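Long-range contacts in acyl-CoA dehydrogenase (PDB 3OWA), which probably catalyses the alpha,beta-dehydrogenation of acyl-CoA thioesters, using a bound FAD as the electron acceptor: residues I113-H118 and T188-F192; K147-L153 and A193-Y199; G218-E224 and R236-D242. The contacts are given in a common frame with arbitrary orientation. Where two conformers were deposited one is given. Numbering follows the deposited sequence.

Contact 1: I113-H118 and T188-F192. With FAD (flavin-adenine dinucleotide), chain E.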
loop_
_atom_site.group_PDB
_atom_site.type_symbol
_atom_site.label_atom_id
_atom_site.label_comp_id
_atom_site.label_asym_id
_atom_site.label_seq_id
_atom_site.Cartn_x
_atom_site.Cartn_y
_atom_site.Cartn_z
ATOM N N ILE A 113 -13.887 9.925 -12.324
ATOM C CA ILE A 113 -14.396 8.619 -12.703
ATOM C C ILE A 113 -15.700 8.778 -13.408
ATOM O O ILE A 113 -15.911 8.171 -14.475
ATOM C CB ILE A 113 -14.566 7.703 -11.436
ATOM C CG1 ILE A 113 -13.211 7.541 -10.714
ATOM C CG2 ILE A 113 -15.220 6.355 -11.814
ATOM C CD1 ILE A 113 -12.043 7.150 -11.585
ATOM N N THR A 114 -16.571 9.647 -12.873
ATOM C CA THR A 114 -17.843 9.990 -13.511
ATOM C C THR A 114 -17.617 10.485 -14.925
ATOM O O THR A 114 -18.231 10.033 -15.900
ATOM C CB THR A 114 -18.540 11.111 -12.676
ATOM O OG1 THR A 114 -18.879 10.577 -11.387
ATOM C CG2 THR A 114 -19.813 11.668 -13.360
ATOM N N HIS A 115 -16.736 11.472 -15.051
ATOM C CA HIS A 115 -16.471 12.043 -16.349
ATOM C C HIS A 115 -15.866 10.985 -17.305
ATOM O O HIS A 115 -16.310 10.846 -18.462
ATOM C CB HIS A 115 -15.515 13.210 -16.173
ATOM C CG HIS A 115 -14.973 13.744 -17.456
ATOM N ND1 HIS A 115 -13.770 13.321 -17.986
ATOM C CD2 HIS A 115 -15.446 14.694 -18.299
ATOM C CE1 HIS A 115 -13.542 13.969 -19.118
ATOM N NE2 HIS A 115 -14.554 14.790 -19.342
ATOM N N GLY A 116 -14.852 10.258 -16.833
ATOM C CA GLY A 116 -14.160 9.229 -17.648
ATOM C C GLY A 116 -15.077 8.136 -18.146
ATOM O O GLY A 116 -14.899 7.649 -19.266
ATOM N N ALA A 117 -16.010 7.672 -17.293
ATOM C CA ALA A 117 -16.980 6.658 -17.706
ATOM C C ALA A 117 -17.928 7.251 -18.769
ATOM O O ALA A 117 -18.368 6.549 -19.681
ATOM C CB ALA A 117 -17.791 6.155 -16.527
ATOM N N HIS A 118 -18.259 8.529 -18.650
ATOM C CA HIS A 118 -19.075 9.096 -19.686
ATOM C C HIS A 118 -18.340 9.228 -21.031
ATOM O O HIS A 118 -18.873 8.800 -22.039
ATOM C CB HIS A 118 -19.694 10.444 -19.292
ATOM C CG HIS A 118 -20.369 11.131 -20.445
ATOM N ND1 HIS A 118 -21.630 10.779 -20.884
ATOM C CD2 HIS A 118 -19.930 12.102 -21.291
ATOM C CE1 HIS A 118 -21.959 11.537 -21.921
ATOM N NE2 HIS A 118 -20.946 12.351 -22.186
ATOM N N THR A 188 -20.857 2.370 -13.108
ATOM C CA THR A 188 -20.596 3.761 -12.819
ATOM C C THR A 188 -21.583 4.644 -13.568
ATOM O O THR A 188 -21.855 4.381 -14.743
ATOM C CB THR A 188 -19.146 4.071 -13.280
ATOM O OG1 THR A 188 -18.254 3.256 -12.522
ATOM C CG2 THR A 188 -18.791 5.571 -13.112
ATOM N N ASN A 189 -22.052 5.741 -12.920
ATOM C CA ASN A 189 -22.982 6.701 -13.526
ATOM C C ASN A 189 -24.448 6.240 -13.527
ATOM O O ASN A 189 -25.328 6.965 -14.005
ATOM C CB ASN A 189 -22.568 7.077 -14.962
ATOM C CG ASN A 189 -21.344 7.995 -14.982
ATOM O OD1 ASN A 189 -20.883 8.394 -13.918
ATOM N ND2 ASN A 189 -20.763 8.261 -16.162
ATOM N N SER A 190 -24.728 5.089 -12.935
ATOM C CA SER A 190 -26.092 4.525 -12.977
ATOM C C SER A 190 -27.195 5.391 -12.453
ATOM O O SER A 190 -28.344 5.258 -12.913
ATOM C CB SER A 190 -26.180 3.212 -12.193
ATOM O OG SER A 190 -25.489 2.218 -12.882
ATOM N N ALA A 191 -26.923 6.244 -11.479
ATOM C CA ALA A 191 -27.967 7.129 -10.923
ATOM C C ALA A 191 -28.512 8.137 -11.926
ATOM O O ALA A 191 -29.640 8.626 -11.769
ATOM C CB ALA A 191 -27.437 7.897 -9.653
ATOM N N PHE A 192 -27.697 8.540 -12.890
ATOM C CA PHE A 192 -28.134 9.556 -13.797
ATOM C C PHE A 192 -27.826 9.265 -15.271
ATOM O O PHE A 192 -28.041 10.154 -16.115
ATOM C CB PHE A 192 -27.520 10.913 -13.370
ATOM C CG PHE A 192 -26.022 10.819 -13.042
ATOM C CD1 PHE A 192 -25.075 10.751 -14.057
ATOM C CD2 PHE A 192 -25.590 10.728 -11.728
ATOM C CE1 PHE A 192 -23.710 10.610 -13.758
ATOM C CE2 PHE A 192 -24.224 10.606 -11.421
ATOM C CZ PHE A 192 -23.292 10.545 -12.440
HETATM P PA FAD E . -12.588 -11.182 -9.770
HETATM O O1A FAD E . -13.506 -12.093 -8.994
HETATM O O2A FAD E . -12.651 -11.292 -11.250
HETATM O O5B FAD E . -11.094 -11.344 -9.284
HETATM C C5B FAD E . -10.735 -11.622 -7.953
HETATM C C4B FAD E . -9.236 -11.862 -7.837
HETATM O O4B FAD E . -8.844 -13.014 -8.601
HETATM C C3B FAD E . -8.451 -10.668 -8.369
HETATM O O3B FAD E . -7.232 -10.482 -7.650
HETATM C C2B FAD E . -8.089 -11.142 -9.754
HETATM O O2B FAD E . -6.938 -10.525 -10.245
HETATM C C1B FAD E . -7.854 -12.613 -9.522
HETATM N N9A FAD E . -7.997 -13.366 -10.772
HETATM C C8A FAD E . -9.103 -13.450 -11.577
HETATM N N7A FAD E . -8.833 -14.242 -12.629
HETATM C C5A FAD E . -7.573 -14.695 -12.499
HETATM C C6A FAD E . -6.775 -15.561 -13.287
HETATM N N6A FAD E . -7.274 -16.186 -14.361
HETATM N N1A FAD E . -5.492 -15.818 -12.872
HETATM C C2A FAD E . -4.992 -15.256 -11.707
HETATM N N3A FAD E . -5.786 -14.433 -10.913
HETATM C C4A FAD E . -7.045 -14.145 -11.314
HETATM N N1 FAD E . -17.573 -2.756 -14.687
HETATM C C2 FAD E . -18.221 -2.249 -15.791
HETATM O O2 FAD E . -18.381 -2.938 -16.774
HETATM N N3 FAD E . -18.707 -0.957 -15.827
HETATM C C4 FAD E . -18.585 -0.133 -14.754
HETATM O O4 FAD E . -19.027 1.023 -14.851
HETATM C C4X FAD E . -17.922 -0.626 -13.625
HETATM N N5 FAD E . -17.814 0.179 -12.508
HETATM C C5X FAD E . -17.218 -0.311 -11.355
HETATM C C6 FAD E . -17.128 0.533 -10.243
HETATM C C7 FAD E . -16.561 0.047 -9.070
HETATM C C7M FAD E . -16.477 0.950 -7.857
HETATM C C8 FAD E . -16.091 -1.285 -9.046
HETATM C C8M FAD E . -15.449 -1.906 -7.847
HETATM C C9 FAD E . -16.139 -2.098 -10.173
HETATM C C9A FAD E . -16.706 -1.631 -11.334
HETATM N N10 FAD E . -16.758 -2.436 -12.462
HETATM C C10 FAD E . -17.412 -1.950 -13.587
HETATM C "C1'" FAD E . -16.291 -3.885 -12.425
HETATM C "C2'" FAD E . -14.785 -4.055 -12.200
HETATM O "O2'" FAD E . -13.930 -3.402 -13.111
HETATM C "C3'" FAD E . -14.413 -5.592 -11.657
HETATM O "O3'" FAD E . -14.338 -5.401 -10.288
HETATM C "C4'" FAD E . -13.297 -6.114 -12.136
HETATM O "O4'" FAD E . -13.442 -6.122 -13.555
HETATM C "C5'" FAD E . -12.742 -7.419 -11.565
HETATM O "O5'" FAD E . -13.833 -8.251 -11.270
HETATM P P FAD E . -14.148 -8.821 -9.828
HETATM O O1P FAD E . -14.253 -7.617 -8.919
HETATM O O2P FAD E . -15.384 -9.672 -9.888
HETATM O O3P FAD E . -12.860 -9.632 -9.354
HETATM O O HOH W 1 -20.283 8.487 -11.381
#
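The direct polar contact is made by one side chain, Asn189. It sends its amide ND2 to the carbonyl Thr114 O at 3.1 Å, nearly in line (170°), although that oxygen already accepts the helical bond from His118 N. The same ND2 also donates to Ala149 O, so the amide ties the helix to strand 149-152. On its other side Asn189 OD1 takes a bond from a water at 2.6 Å, and that water lies 2.5 Å from Thr114 OG1, closing a second, solvent-mediated link.

Apolar contact flanks this pair. Thr188 CG2 packs 3.6 Å from Ala117 CB and 3.9 Å from Ile113 CG2, one helical turn apart, while Thr114 CG2 meets Phe192 CZ at 3.8 Å.

The cofactor contact belongs to Thr188: its backbone N donates to FAD O4 at 2.9 Å, and its OG1 lies 3.1 Å from FAD N5, the flavin position that takes up hydride in acyl-CoA dehydrogenases.

Helix 110-122 of the N-terminal domain thus backs the loop between strands 177-188 and 195-202, with Leu71 of helix 64-76 touching both Thr114 and Phe192.

Contact 2: K147-L153 and A193-Y199; sequences KLAAYAL and ADVFIVY. With FAD (flavin-adenine dinucleotide), chain E.
Strands 149-152 and 195-199 run parallel, 14° apart and 4.5 Å at closest approach, in the beta-barrel middle domain of the acyl-CoA dehydrogenase fold. Ala149-Val195 and Tyr151-Ile197 pair with side chains on one face, Ala150-Phe196 and Ala152-Val198 on the other, CA atoms 4.7-4.8 Å apart. The ladder is Val195 N-Leu148 O (3.1 Å), Ala150 N-Val195 O (2.9 Å), Ile197 N-Ala150 O (3.0 Å), Ala152 N-Ile197 O (2.7 Å) and Tyr199 N-Ala152 O (3.2 Å). At its start come Asp194 N-Leu148 O (2.8 Å) and Leu148 N-Asp194 OD2 (3.0 Å).

Ala150 CB sits 3.7 Å from Phe196 CD2 and from Ala193 CB. Tyr151 (chi1 t) presents its ring face to the edge of Tyr199 (chi1 m), an offset edge-to-face pair, with Tyr151 OH and Tyr199 OH hydrogen-bonded at 2.6 Å; Leu153 CD1 makes a CH-pi contact, 4.0 Å from the Tyr199 ring centroid. The strand's end holds the flavin pyrimidine: FAD N3 donates to Tyr151 O (2.8 Å), and Leu153 N to FAD O2 (3.1 Å).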
loop_
_atom_site.group_PDB
_atom_site.type_symbol
_atom_site.label_atom_id
_atom_site.label_comp_id
_atom_site.label_asym_id
_atom_site.label_seq_id
_atom_site.Cartn_x
_atom_site.Cartn_y
_atom_site.Cartn_z
ATOM N N LYS A 147 -27.352 13.969 -22.968
ATOM C CA LYS A 147 -27.480 12.617 -22.460
ATOM C C LYS A 147 -26.157 12.293 -21.774
ATOM O O LYS A 147 -25.125 12.892 -22.121
ATOM C CB LYS A 147 -27.745 11.629 -23.591
ATOM C CG LYS A 147 -29.209 11.610 -24.046
ATOM C CD LYS A 147 -29.478 10.473 -25.014
ATOM C CE LYS A 147 -30.948 10.469 -25.425
ATOM N NZ LYS A 147 -31.421 9.083 -25.527
ATOM N N LEU A 148 -26.204 11.375 -20.802
ATOM C CA LEU A 148 -25.014 10.865 -20.126
ATOM C C LEU A 148 -24.944 9.361 -20.303
ATOM O O LEU A 148 -25.962 8.674 -20.319
ATOM C CB LEU A 148 -25.065 11.237 -18.635
ATOM C CG LEU A 148 -24.989 12.774 -18.471
ATOM C CD1 LEU A 148 -25.302 13.162 -17.016
ATOM C CD2 LEU A 148 -23.632 13.355 -18.980
ATOM N N ALA A 149 -23.736 8.854 -20.426
ATOM C CA ALA A 149 -23.533 7.415 -20.723
ATOM C C ALA A 149 -22.896 6.592 -19.570
ATOM O O ALA A 149 -22.196 7.130 -18.676
ATOM C CB ALA A 149 -22.674 7.294 -21.996
ATOM N N ALA A 150 -23.094 5.276 -19.644
ATOM C CA ALA A 150 -22.491 4.327 -18.722
ATOM C C ALA A 150 -22.196 3.069 -19.534
ATOM O O ALA A 150 -22.758 2.846 -20.621
ATOM C CB ALA A 150 -23.462 4.001 -17.595
ATOM N N TYR A 151 -21.344 2.217 -18.978
ATOM C CA TYR A 151 -20.901 0.998 -19.646
ATOM C C TYR A 151 -21.190 -0.184 -18.723
ATOM O O TYR A 151 -20.742 -0.197 -17.571
ATOM C CB TYR A 151 -19.401 1.126 -19.829
ATOM C CG TYR A 151 -18.719 0.047 -20.633
ATOM C CD1 TYR A 151 -18.884 -0.025 -22.020
ATOM C CD2 TYR A 151 -17.853 -0.872 -20.018
ATOM C CE1 TYR A 151 -18.187 -0.989 -22.782
ATOM C CE2 TYR A 151 -17.166 -1.850 -20.783
ATOM C CZ TYR A 151 -17.353 -1.892 -22.163
ATOM O OH TYR A 151 -16.680 -2.841 -22.916
ATOM N N ALA A 152 -21.900 -1.191 -19.214
ATOM C CA ALA A 152 -22.428 -2.237 -18.325
ATOM C C ALA A 152 -21.995 -3.625 -18.839
ATOM O O ALA A 152 -22.702 -4.276 -19.653
ATOM C CB ALA A 152 -23.941 -2.150 -18.247
ATOM N N LEU A 153 -20.837 -4.075 -18.366
ATOM C CA LEU A 153 -20.270 -5.361 -18.751
ATOM C C LEU A 153 -20.259 -6.358 -17.575
ATOM O O LEU A 153 -20.719 -7.482 -17.695
ATOM C CB LEU A 153 -18.857 -5.158 -19.247
ATOM C CG LEU A 153 -17.985 -6.390 -19.608
ATOM C CD1 LEU A 153 -18.663 -7.305 -20.614
ATOM C CD2 LEU A 153 -16.594 -5.945 -20.108
ATOM N N ALA A 193 -27.289 8.085 -15.623
ATOM C CA ALA A 193 -27.022 7.799 -17.028
ATOM C C ALA A 193 -28.348 7.635 -17.793
ATOM O O ALA A 193 -29.310 7.030 -17.296
ATOM C CB ALA A 193 -26.144 6.482 -17.206
ATOM N N ASP A 194 -28.371 8.153 -19.013
ATOM C CA ASP A 194 -29.511 8.004 -19.922
ATOM C C ASP A 194 -29.320 6.813 -20.827
ATOM O O ASP A 194 -30.292 6.239 -21.336
ATOM C CB ASP A 194 -29.597 9.266 -20.769
ATOM C CG ASP A 194 -29.906 10.498 -19.914
ATOM O OD1 ASP A 194 -31.008 10.525 -19.333
ATOM O OD2 ASP A 194 -29.052 11.415 -19.772
ATOM N N VAL A 195 -28.066 6.469 -21.060
ATOM C CA VAL A 195 -27.727 5.464 -22.051
ATOM C C VAL A 195 -26.736 4.493 -21.457
ATOM O O VAL A 195 -25.722 4.923 -20.849
ATOM C CB VAL A 195 -27.102 6.138 -23.288
ATOM C CG1 VAL A 195 -26.582 5.070 -24.281
ATOM C CG2 VAL A 195 -28.100 7.044 -23.979
ATOM N N PHE A 196 -26.986 3.194 -21.625
ATOM C CA PHE A 196 -26.063 2.153 -21.103
ATOM C C PHE A 196 -25.632 1.219 -22.252
ATOM O O PHE A 196 -26.478 0.703 -22.972
ATOM C CB PHE A 196 -26.736 1.212 -20.042
ATOM C CG PHE A 196 -27.165 1.924 -18.779
ATOM C CD1 PHE A 196 -28.319 2.722 -18.768
ATOM C CD2 PHE A 196 -26.395 1.820 -17.608
ATOM C CE1 PHE A 196 -28.724 3.405 -17.629
ATOM C CE2 PHE A 196 -26.773 2.499 -16.450
ATOM C CZ PHE A 196 -27.957 3.285 -16.441
ATOM N N ILE A 197 -24.335 1.005 -22.390
ATOM C CA ILE A 197 -23.812 0.023 -23.337
ATOM C C ILE A 197 -23.830 -1.291 -22.584
ATOM O O ILE A 197 -23.059 -1.465 -21.677
ATOM C CB ILE A 197 -22.366 0.333 -23.750
ATOM C CG1 ILE A 197 -22.257 1.783 -24.292
ATOM C CG2 ILE A 197 -21.842 -0.757 -24.799
ATOM C CD1 ILE A 197 -23.155 2.135 -25.498
ATOM N N VAL A 198 -24.762 -2.168 -22.919
ATOM C CA VAL A 198 -24.964 -3.400 -22.153
ATOM C C VAL A 198 -24.529 -4.640 -22.957
ATOM O O VAL A 198 -24.876 -4.786 -24.118
ATOM C CB VAL A 198 -26.455 -3.564 -21.843
ATOM C CG1 VAL A 198 -26.711 -4.877 -21.115
ATOM C CG2 VAL A 198 -27.004 -2.321 -21.049
ATOM N N TYR A 199 -23.828 -5.576 -22.332
ATOM C CA TYR A 199 -23.445 -6.800 -23.025
ATOM C C TYR A 199 -24.324 -7.917 -22.544
ATOM O O TYR A 199 -24.574 -8.015 -21.335
ATOM C CB TYR A 199 -22.009 -7.144 -22.647
ATOM C CG TYR A 199 -20.990 -6.249 -23.282
ATOM C CD1 TYR A 199 -20.380 -6.610 -24.498
ATOM C CD2 TYR A 199 -20.589 -5.067 -22.663
ATOM C CE1 TYR A 199 -19.394 -5.800 -25.078
ATOM C CE2 TYR A 199 -19.609 -4.254 -23.249
ATOM C CZ TYR A 199 -19.016 -4.619 -24.435
ATOM O OH TYR A 199 -18.020 -3.786 -24.960
HETATM P PA FAD E . -12.588 -11.182 -9.770
HETATM O O1A FAD E . -13.506 -12.093 -8.994
HETATM O O2A FAD E . -12.651 -11.292 -11.250
HETATM O O5B FAD E . -11.094 -11.344 -9.284
HETATM C C5B FAD E . -10.735 -11.622 -7.953
HETATM C C4B FAD E . -9.236 -11.862 -7.837
HETATM O O4B FAD E . -8.844 -13.014 -8.601
HETATM C C3B FAD E . -8.451 -10.668 -8.369
HETATM O O3B FAD E . -7.232 -10.482 -7.650
HETATM C C2B FAD E . -8.089 -11.142 -9.754
HETATM O O2B FAD E . -6.938 -10.525 -10.245
HETATM C C1B FAD E . -7.854 -12.613 -9.522
HETATM N N9A FAD E . -7.997 -13.366 -10.772
HETATM C C8A FAD E . -9.103 -13.450 -11.577
HETATM N N7A FAD E . -8.833 -14.242 -12.629
HETATM C C5A FAD E . -7.573 -14.695 -12.499
HETATM C C6A FAD E . -6.775 -15.561 -13.287
HETATM N N6A FAD E . -7.274 -16.186 -14.361
HETATM N N1A FAD E . -5.492 -15.818 -12.872
HETATM C C2A FAD E . -4.992 -15.256 -11.707
HETATM N N3A FAD E . -5.786 -14.433 -10.913
HETATM C C4A FAD E . -7.045 -14.145 -11.314
HETATM N N1 FAD E . -17.573 -2.756 -14.687
HETATM C C2 FAD E . -18.221 -2.249 -15.791
HETATM O O2 FAD E . -18.381 -2.938 -16.774
HETATM N N3 FAD E . -18.707 -0.957 -15.827
HETATM C C4 FAD E . -18.585 -0.133 -14.754
HETATM O O4 FAD E . -19.027 1.023 -14.851
HETATM C C4X FAD E . -17.922 -0.626 -13.625
HETATM N N5 FAD E . -17.814 0.179 -12.508
HETATM C C5X FAD E . -17.218 -0.311 -11.355
HETATM C C6 FAD E . -17.128 0.533 -10.243
HETATM C C7 FAD E . -16.561 0.047 -9.070
HETATM C C7M FAD E . -16.477 0.950 -7.857
HETATM C C8 FAD E . -16.091 -1.285 -9.046
HETATM C C8M FAD E . -15.449 -1.906 -7.847
HETATM C C9 FAD E . -16.139 -2.098 -10.173
HETATM C C9A FAD E . -16.706 -1.631 -11.334
HETATM N N10 FAD E . -16.758 -2.436 -12.462
HETATM C C10 FAD E . -17.412 -1.950 -13.587
HETATM C "C1'" FAD E . -16.291 -3.885 -12.425
HETATM C "C2'" FAD E . -14.785 -4.055 -12.200
HETATM O "O2'" FAD E . -13.930 -3.402 -13.111
HETATM C "C3'" FAD E . -14.413 -5.592 -11.657
HETATM O "O3'" FAD E . -14.338 -5.401 -10.288
HETATM C "C4'" FAD E . -13.297 -6.114 -12.136
HETATM O "O4'" FAD E . -13.442 -6.122 -13.555
HETATM C "C5'" FAD E . -12.742 -7.419 -11.565
HETATM O "O5'" FAD E . -13.833 -8.251 -11.270
HETATM P P FAD E . -14.148 -8.821 -9.828
HETATM O O1P FAD E . -14.253 -7.617 -8.919
HETATM O O2P FAD E . -15.384 -9.672 -9.888
HETATM O O3P FAD E . -12.860 -9.632 -9.354
HETATM O O HOH W 2 -32.236 8.211 -23.370
#

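Contact 3: G218-E224 and R236-D242; sequences GVSTSPE and RTLILED
Arg236 has the most surface covered in this contact. Its side chain (chi1 m, then t, t) extends from strand 236-240 across the end of the 218-224 segment. There NE forms a salt bridge with Glu224 OE2 (2.9 Å), NH1 donates to Thr221 OG1 (2.9 Å; Thr221 chi1 p), and CD passes 3.1 Å from Ser222 O. Glu224, with chi1 and chi2 both m, curls back to meet it, and the same carboxylate also accepts from Ser234 OG and Thr235 N.

Ile239 comes next. It faces Ser220 in an antiparallel hydrogen-bonded pair, with Ile239 N-Ser220 O at 2.7 Å and Ser220 N-Ile239 O at 3.0 Å; its CD1 reaches 3.8 Å from Ser222 N. Strands 219-221 and 236-240 make a short antiparallel edge of the middle-domain beta-barrel, directions 155° apart, axes 4.6 Å at closest. Val219-Leu240 and Thr221-Leu238 are the non-hydrogen-bonded pairs, sharing one face, with Ser220 and Ile239 on the other; Val219 CG1 touches Leu238 CD1 at 3.7 Å.

Gly218 closes one end, where the chain turns a corner at Glu241-Asp242: its O accepts Glu241 N at 2.9 Å, and with phi 86° a CB would collide with Glu241 O. At the other end Ser222 (chi1 p) bonds twice, Ser222 N-Thr237 O at 3.0 Å and Thr237 N-Ser222 OG at 2.9 Å, while Ser222 OG donates to Pro223 O at 2.9 Å.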
loop_
_atom_site.group_PDB
_atom_site.type_symbol
_atom_site.label_atom_id
_atom_site.label_comp_id
_atom_site.label_asym_id
_atom_site.label_seq_id
_atom_site.Cartn_x
_atom_site.Cartn_y
_atom_site.Cartn_z
ATOM N N GLY A 218 -38.682 -2.076 -18.578
ATOM C CA GLY A 218 -38.052 -3.204 -17.879
ATOM C C GLY A 218 -36.651 -2.867 -17.374
ATOM O O GLY A 218 -35.904 -3.766 -17.002
ATOM N N VAL A 219 -36.258 -1.590 -17.421
ATOM C CA VAL A 219 -34.925 -1.163 -16.960
ATOM C C VAL A 219 -35.016 -0.451 -15.610
ATOM O O VAL A 219 -35.827 0.485 -15.449
ATOM C CB VAL A 219 -34.233 -0.210 -17.965
ATOM C CG1 VAL A 219 -32.841 0.188 -17.466
ATOM C CG2 VAL A 219 -34.089 -0.901 -19.336
ATOM N N SER A 220 -34.195 -0.872 -14.639
ATOM C CA SER A 220 -34.139 -0.169 -13.327
ATOM C C SER A 220 -32.789 -0.328 -12.695
ATOM O O SER A 220 -31.881 -0.982 -13.264
ATOM C CB SER A 220 -35.242 -0.688 -12.348
ATOM O OG SER A 220 -35.084 -2.060 -12.125
ATOM N N THR A 221 -32.632 0.248 -11.509
ATOM C CA THR A 221 -31.355 0.160 -10.788
ATOM C C THR A 221 -31.561 -0.175 -9.309
ATOM O O THR A 221 -32.672 0.009 -8.740
ATOM C CB THR A 221 -30.472 1.461 -10.866
ATOM O OG1 THR A 221 -31.194 2.552 -10.268
ATOM C CG2 THR A 221 -30.090 1.820 -12.302
ATOM N N SER A 222 -30.511 -0.736 -8.702
ATOM C CA SER A 222 -30.506 -0.999 -7.251
ATOM C C SER A 222 -30.144 0.293 -6.530
ATOM O O SER A 222 -29.794 1.285 -7.158
ATOM C CB SER A 222 -29.419 -2.041 -6.953
ATOM O OG SER A 222 -28.146 -1.416 -7.094
ATOM N N PRO A 223 -30.194 0.286 -5.193
ATOM C CA PRO A 223 -29.628 1.364 -4.423
ATOM C C PRO A 223 -28.109 1.544 -4.681
ATOM O O PRO A 223 -27.432 0.606 -5.155
ATOM C CB PRO A 223 -29.852 0.886 -2.965
ATOM C CG PRO A 223 -31.064 -0.043 -3.054
ATOM C CD PRO A 223 -30.809 -0.770 -4.335
ATOM N N GLU A 224 -27.586 2.740 -4.403
ATOM C CA GLU A 224 -26.126 2.982 -4.428
ATOM C C GLU A 224 -25.325 1.976 -3.599
ATOM O O GLU A 224 -25.758 1.585 -2.526
ATOM C CB GLU A 224 -25.802 4.353 -3.909
ATOM C CG GLU A 224 -26.223 5.438 -4.880
ATOM C CD GLU A 224 -25.359 5.509 -6.161
ATOM O OE1 GLU A 224 -24.151 5.254 -6.038
ATOM O OE2 GLU A 224 -25.863 5.859 -7.285
ATOM N N ARG A 236 -24.217 1.471 -9.125
ATOM C CA ARG A 236 -25.394 0.660 -8.813
ATOM C C ARG A 236 -25.450 -0.551 -9.684
ATOM O O ARG A 236 -24.750 -0.644 -10.671
ATOM C CB ARG A 236 -26.711 1.435 -9.083
ATOM C CG ARG A 236 -26.836 2.813 -8.400
ATOM C CD ARG A 236 -28.198 3.393 -8.697
ATOM N NE ARG A 236 -28.359 4.680 -8.009
ATOM C CZ ARG A 236 -29.508 5.331 -7.947
ATOM N NH1 ARG A 236 -30.625 4.795 -8.483
ATOM N NH2 ARG A 236 -29.549 6.505 -7.312
ATOM N N THR A 237 -26.350 -1.474 -9.363
ATOM C CA THR A 237 -26.570 -2.590 -10.247
ATOM C C THR A 237 -27.645 -2.153 -11.256
ATOM O O THR A 237 -28.635 -1.528 -10.865
ATOM C CB THR A 237 -27.073 -3.813 -9.390
ATOM O OG1 THR A 237 -25.956 -4.288 -8.640
ATOM C CG2 THR A 237 -27.626 -4.952 -10.264
ATOM N N LEU A 238 -27.452 -2.472 -12.532
ATOM C CA LEU A 238 -28.487 -2.275 -13.553
ATOM C C LEU A 238 -29.358 -3.511 -13.654
ATOM O O LEU A 238 -28.853 -4.615 -13.919
ATOM C CB LEU A 238 -27.822 -2.013 -14.887
ATOM C CG LEU A 238 -28.758 -1.749 -16.082
ATOM C CD1 LEU A 238 -29.558 -0.451 -15.908
ATOM C CD2 LEU A 238 -27.872 -1.663 -17.343
ATOM N N ILE A 239 -30.658 -3.354 -13.444
ATOM C CA ILE A 239 -31.552 -4.545 -13.382
ATOM C C ILE A 239 -32.388 -4.598 -14.674
ATOM O O ILE A 239 -33.072 -3.618 -15.036
ATOM C CB ILE A 239 -32.476 -4.438 -12.159
ATOM C CG1 ILE A 239 -31.648 -4.196 -10.852
ATOM C CG2 ILE A 239 -33.474 -5.618 -12.082
ATOM C CD1 ILE A 239 -32.548 -3.828 -9.628
ATOM N N LEU A 240 -32.285 -5.712 -15.394
ATOM C CA LEU A 240 -32.978 -5.890 -16.658
ATOM C C LEU A 240 -34.030 -6.990 -16.503
ATOM O O LEU A 240 -33.698 -8.173 -16.417
ATOM C CB LEU A 240 -31.960 -6.242 -17.772
ATOM C CG LEU A 240 -30.831 -5.204 -17.870
ATOM C CD1 LEU A 240 -29.638 -5.702 -18.656
ATOM C CD2 LEU A 240 -31.347 -3.809 -18.374
ATOM N N GLU A 241 -35.288 -6.593 -16.511
ATOM C CA GLU A 241 -36.426 -7.524 -16.314
ATOM C C GLU A 241 -37.342 -7.390 -17.538
ATOM O O GLU A 241 -38.171 -6.453 -17.645
ATOM C CB GLU A 241 -37.126 -7.232 -14.971
ATOM C CG GLU A 241 -36.245 -7.561 -13.731
ATOM C CD GLU A 241 -36.804 -6.998 -12.361
ATOM O OE1 GLU A 241 -36.409 -7.533 -11.284
ATOM O OE2 GLU A 241 -37.597 -6.014 -12.365
ATOM N N ASP A 242 -37.125 -8.279 -18.509
ATOM C CA ASP A 242 -37.734 -8.140 -19.831
ATOM C C ASP A 242 -37.532 -6.702 -20.372
ATOM O O ASP A 242 -38.487 -6.074 -20.847
ATOM C CB ASP A 242 -39.220 -8.489 -19.765
ATOM C CG ASP A 242 -39.476 -9.989 -19.594
ATOM O OD1 ASP A 242 -40.588 -10.321 -19.145
ATOM O OD2 ASP A 242 -38.617 -10.836 -19.921
#

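In the fold
Contacts 1 and 2 are buried and both reach the flavin; contact 3 lies at the surface. Contact 1 joins a helix to a loop and rests on side-chain and water links with little buried area, whereas contacts 2 and 3 are strand pairs of one sheet, parallel and antiparallel respectively. The first two interlock: beside the Asn189 link, His118 takes the Ala149 N bond on ND1 while its NE2 bonds Leu142 O. Contact 2 meets contact 3 through apolar side chains, Phe196 and Val198 against Leu238, while the charged and hydroxyl groups of contact 3 gather at one end of its strand pair, round Arg236, Glu224, Thr221 and Ser222. Between contacts 1 and 3, Ala191 packs on Arg236 and Glu224.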